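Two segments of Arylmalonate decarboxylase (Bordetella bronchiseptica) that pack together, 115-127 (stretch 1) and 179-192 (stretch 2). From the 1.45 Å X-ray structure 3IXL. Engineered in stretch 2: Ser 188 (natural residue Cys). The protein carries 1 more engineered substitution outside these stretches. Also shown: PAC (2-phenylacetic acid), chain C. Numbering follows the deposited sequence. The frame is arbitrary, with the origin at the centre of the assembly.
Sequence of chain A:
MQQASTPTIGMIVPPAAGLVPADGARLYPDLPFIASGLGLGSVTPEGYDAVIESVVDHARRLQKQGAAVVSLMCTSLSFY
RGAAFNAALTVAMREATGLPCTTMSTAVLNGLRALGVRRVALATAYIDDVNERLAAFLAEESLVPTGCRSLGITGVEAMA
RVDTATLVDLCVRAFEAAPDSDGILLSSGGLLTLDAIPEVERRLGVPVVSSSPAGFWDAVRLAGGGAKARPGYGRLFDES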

# COMPACT_ATOMS: atom_id res chain seq x y z
N LEU A 115 -6.30 8.27 10.47
CA LEU A 115 -6.56 9.64 10.05
C LEU A 115 -8.04 10.01 10.11
O LEU A 115 -8.43 11.09 9.66
CB LEU A 115 -5.98 9.90 8.65
CG LEU A 115 -4.45 9.90 8.63
CD1 LEU A 115 -3.92 9.66 7.24
CD2 LEU A 115 -3.91 11.22 9.20
N GLY A 116 -8.86 9.11 10.66
CA GLY A 116 -10.30 9.37 10.83
C GLY A 116 -11.07 9.45 9.53
O GLY A 116 -12.06 10.17 9.43
N VAL A 117 -10.63 8.69 8.53
CA VAL A 117 -11.27 8.70 7.22
C VAL A 117 -12.28 7.57 7.13
O VAL A 117 -11.91 6.40 7.20
CB VAL A 117 -10.22 8.59 6.09
CG1 VAL A 117 -10.90 8.56 4.73
CG2 VAL A 117 -9.25 9.74 6.17
N ARG A 118 -13.56 7.92 7.00
CA ARG A 118 -14.62 6.95 6.78
C ARG A 118 -15.10 7.02 5.33
O ARG A 118 -15.22 5.99 4.66
CB ARG A 118 -15.79 7.20 7.75
CG ARG A 118 -17.08 6.45 7.43
CD ARG A 118 -16.99 4.98 7.82
NE ARG A 118 -17.00 4.78 9.27
CZ ARG A 118 -18.01 4.25 9.97
NH1 ARG A 118 -19.12 3.85 9.35
NH2 ARG A 118 -17.90 4.11 11.28
N ARG A 119 -15.36 8.23 4.85
CA ARG A 119 -15.75 8.46 3.47
C ARG A 119 -14.51 8.81 2.69
O ARG A 119 -13.85 9.81 2.96
CB ARG A 119 -16.77 9.60 3.39
CG ARG A 119 -18.12 9.22 3.94
CD ARG A 119 -19.05 10.42 3.97
NE ARG A 119 -19.04 11.18 2.72
CZ ARG A 119 -19.66 10.80 1.61
NH1 ARG A 119 -20.35 9.67 1.58
NH2 ARG A 119 -19.59 11.55 0.52
N VAL A 120 -14.17 7.96 1.72
CA VAL A 120 -12.87 7.99 1.09
C VAL A 120 -12.96 8.08 -0.42
O VAL A 120 -13.57 7.22 -1.07
CB VAL A 120 -12.00 6.78 1.55
CG1 VAL A 120 -12.66 5.43 1.22
CG2 VAL A 120 -10.57 6.88 1.00
N ALA A 121 -12.39 9.14 -0.98
CA ALA A 121 -12.29 9.28 -2.43
C ALA A 121 -11.13 8.41 -2.91
O ALA A 121 -10.09 8.33 -2.23
CB ALA A 121 -12.06 10.73 -2.80
N LEU A 122 -11.29 7.77 -4.06
CA LEU A 122 -10.27 6.86 -4.59
C LEU A 122 -9.55 7.46 -5.78
O LEU A 122 -10.18 7.87 -6.76
CB LEU A 122 -10.91 5.53 -5.02
CG LEU A 122 -11.82 4.80 -4.02
CD1 LEU A 122 -12.36 3.48 -4.59
CD2 LEU A 122 -11.10 4.57 -2.70
N ALA A 123 -8.22 7.49 -5.71
CA ALA A 123 -7.38 7.93 -6.82
C ALA A 123 -6.45 6.77 -7.05
O ALA A 123 -5.61 6.49 -6.20
CB ALA A 123 -6.59 9.18 -6.41
N THR A 124 -6.61 6.05 -8.17
CA THR A 124 -5.87 4.79 -8.32
C THR A 124 -5.15 4.69 -9.65
O THR A 124 -5.44 5.45 -10.59
CB THR A 124 -6.77 3.55 -8.22
OG1 THR A 124 -7.32 3.27 -9.51
CG2 THR A 124 -7.88 3.73 -7.17
N ALA A 125 -4.23 3.72 -9.73
CA ALA A 125 -3.49 3.46 -10.95
C ALA A 125 -4.23 2.47 -11.85
O ALA A 125 -3.80 2.26 -12.97
CB ALA A 125 -2.11 2.92 -10.60
N TYR A 126 -5.31 1.88 -11.35
CA TYR A 126 -5.82 0.61 -11.90
C TYR A 126 -6.87 0.70 -12.99
O TYR A 126 -7.48 1.75 -13.21
CB TYR A 126 -6.46 -0.23 -10.79
CG TYR A 126 -5.71 -0.35 -9.49
CD1 TYR A 126 -6.33 0.01 -8.29
CD2 TYR A 126 -4.43 -0.87 -9.44
CE1 TYR A 126 -5.67 -0.13 -7.08
CE2 TYR A 126 -3.75 -1.01 -8.22
CZ TYR A 126 -4.40 -0.64 -7.05
OH TYR A 126 -3.76 -0.78 -5.83
N ILE A 127 -7.08 -0.45 -13.64
CA ILE A 127 -8.27 -0.67 -14.49
C ILE A 127 -9.49 -0.98 -13.61
O ILE A 127 -9.35 -1.34 -12.44
CB ILE A 127 -8.05 -1.76 -15.58
CG1 ILE A 127 -7.73 -3.12 -14.96
CG2 ILE A 127 -6.95 -1.31 -16.55
CD1 ILE A 127 -7.73 -4.29 -15.98
N PRO A 179 -16.63 16.18 -2.85
CA PRO A 179 -15.86 17.11 -2.02
C PRO A 179 -16.23 17.15 -0.54
O PRO A 179 -15.63 17.92 0.21
CB PRO A 179 -16.10 18.46 -2.69
CG PRO A 179 -17.43 18.32 -3.35
CD PRO A 179 -17.62 16.88 -3.71
N ASP A 180 -17.21 16.34 -0.12
CA ASP A 180 -17.50 16.19 1.30
C ASP A 180 -16.91 14.89 1.86
O ASP A 180 -17.33 14.42 2.92
CB ASP A 180 -19.01 16.31 1.58
CG ASP A 180 -19.82 15.22 0.90
OD1 ASP A 180 -19.26 14.41 0.13
OD2 ASP A 180 -21.05 15.17 1.14
N SER A 181 -15.94 14.32 1.14
CA SER A 181 -15.21 13.14 1.61
C SER A 181 -14.25 13.50 2.75
O SER A 181 -13.84 14.65 2.88
CB SER A 181 -14.43 12.51 0.45
OG SER A 181 -15.30 12.05 -0.57
N ASP A 182 -13.89 12.50 3.55
CA ASP A 182 -13.00 12.72 4.70
C ASP A 182 -11.53 12.71 4.30
O ASP A 182 -10.69 13.27 5.00
CB ASP A 182 -13.19 11.63 5.76
CG ASP A 182 -14.58 11.58 6.34
OD1 ASP A 182 -15.21 12.65 6.50
OD2 ASP A 182 -15.04 10.46 6.66
N GLY A 183 -11.22 12.04 3.19
CA GLY A 183 -9.83 11.87 2.78
C GLY A 183 -9.76 11.12 1.47
O GLY A 183 -10.78 10.82 0.86
N ILE A 184 -8.53 10.83 1.07
CA ILE A 184 -8.26 10.25 -0.24
C ILE A 184 -7.36 9.03 -0.07
O ILE A 184 -6.37 9.07 0.67
CB ILE A 184 -7.57 11.28 -1.17
CG1 ILE A 184 -8.46 12.52 -1.35
CG2 ILE A 184 -7.22 10.67 -2.53
CD1 ILE A 184 -7.73 13.77 -1.82
N LEU A 185 -7.72 7.95 -0.76
CA LEU A 185 -6.83 6.81 -0.90
C LEU A 185 -6.19 6.87 -2.28
O LEU A 185 -6.88 6.82 -3.29
CB LEU A 185 -7.57 5.48 -0.72
CG LEU A 185 -6.76 4.21 -1.00
CD1 LEU A 185 -5.58 4.09 -0.04
CD2 LEU A 185 -7.67 2.99 -0.89
N LEU A 186 -4.86 7.00 -2.30
CA LEU A 186 -4.08 6.95 -3.53
C LEU A 186 -3.51 5.54 -3.61
O LEU A 186 -2.56 5.18 -2.90
CB LEU A 186 -2.99 8.03 -3.49
CG LEU A 186 -1.99 8.15 -4.65
CD1 LEU A 186 -2.67 8.25 -6.02
CD2 LEU A 186 -1.15 9.39 -4.39
N SER A 187 -4.12 4.72 -4.47
CA SER A 187 -3.87 3.29 -4.44
C SER A 187 -2.99 2.81 -5.59
O SER A 187 -3.24 3.09 -6.76
CB SER A 187 -5.18 2.50 -4.38
OG SER A 187 -4.92 1.15 -4.00
N SER A 188 -1.97 2.06 -5.17
CA SER A 188 -0.99 1.29 -5.95
C SER A 188 0.38 1.58 -5.42
O SER A 188 0.86 2.72 -5.46
CB SER A 188 -1.00 1.52 -7.45
OG SER A 188 -0.03 0.65 -8.03
N GLY A 189 1.03 0.52 -4.95
CA GLY A 189 2.38 0.58 -4.43
C GLY A 189 3.40 0.72 -5.53
O GLY A 189 4.60 0.76 -5.25
N GLY A 190 2.95 0.80 -6.78
CA GLY A 190 3.87 0.98 -7.91
C GLY A 190 4.09 2.43 -8.25
O GLY A 190 4.98 2.76 -9.03
N LEU A 191 3.29 3.30 -7.64
CA LEU A 191 3.37 4.73 -7.87
C LEU A 191 4.39 5.37 -6.94
O LEU A 191 4.56 4.95 -5.80
CB LEU A 191 2.00 5.37 -7.63
CG LEU A 191 0.86 4.90 -8.53
CD1 LEU A 191 -0.47 5.45 -8.03
CD2 LEU A 191 1.11 5.32 -9.98
N LEU A 192 5.06 6.40 -7.45
CA LEU A 192 6.01 7.18 -6.66
C LEU A 192 5.30 8.45 -6.23
O LEU A 192 5.20 9.43 -6.97
CB LEU A 192 7.29 7.46 -7.46
CG LEU A 192 8.10 6.20 -7.77
CD1 LEU A 192 9.12 6.43 -8.88
CD2 LEU A 192 8.78 5.65 -6.51
C1 PAC C . -0.75 -2.52 -5.96
C2 PAC C . 0.09 -2.95 -7.15
C1' PAC C . 1.59 -2.77 -7.14
C2' PAC C . 2.19 -2.60 -8.39
C3' PAC C . 3.57 -2.45 -8.50
C4' PAC C . 4.36 -2.47 -7.36
C5' PAC C . 3.77 -2.63 -6.10
C6' PAC C . 2.39 -2.79 -5.98
O1 PAC C . -0.27 -1.97 -4.94
O2 PAC C . -1.99 -2.76 -6.07

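The two stretches meet as neighbouring parallel strands, with Val 120 to Thr 124 in register with Gly 183 to Ser 187. In a parallel pair one strand's alternate residues give both N-H and C=O to the other: Ala 121 N donates to Gly 183 O (3.0 Å) and Ala 121 O accepts from Leu 185 N (2.8 Å). Ala 123 repeats the pattern, its N reaching Leu 185 O and its O receiving Ser 187 N (2.8 and 2.9 Å). Ala 125 N closes the ladder on Ser 187 O at 3.2 Å.

Asp 182 OD2 accepts from Arg 118 N at 3.0 Å and Arg 119 N at 2.9 Å, so one carboxylate oxygen satisfies two successive amides, while Asp 182 N returns a bond to Arg 119 O (2.8 Å). The Arg 119 side chain forms a salt bridge from NH2 to Asp 180 OD1, 2.9 Å away; both residues retain some exposure, which suits their charges.

Apolar side chains line both faces of the sheet. Ala 121 and Ala 123 share one with Ile 184 and Leu 186; Ala 123 CB lies 4.0 Å from Leu 186 CD1. On the other, Val 120 CG2 packs 3.7 Å from Leu 185 CB, and Leu 122 CD2 approaches that same CB at 4.1 Å. Gly 183 suits its place because a CB there would clash with Val 117 CG2.

At the C-terminal end of the strand pair the contact becomes a binding site. Ser 187 OG donates to Tyr 126 OH (2.9 Å), whose hydroxyl in turn donates to PAC O2 (2.7 Å). Gly 189 N binds the other carboxylate oxygen, PAC O1, at 2.8 Å. Engineered Ser 188 begins a type I turn, its OG accepting from Gly 190 N at 3.2 Å; a CB on Gly 190 would clash with PAC C3'.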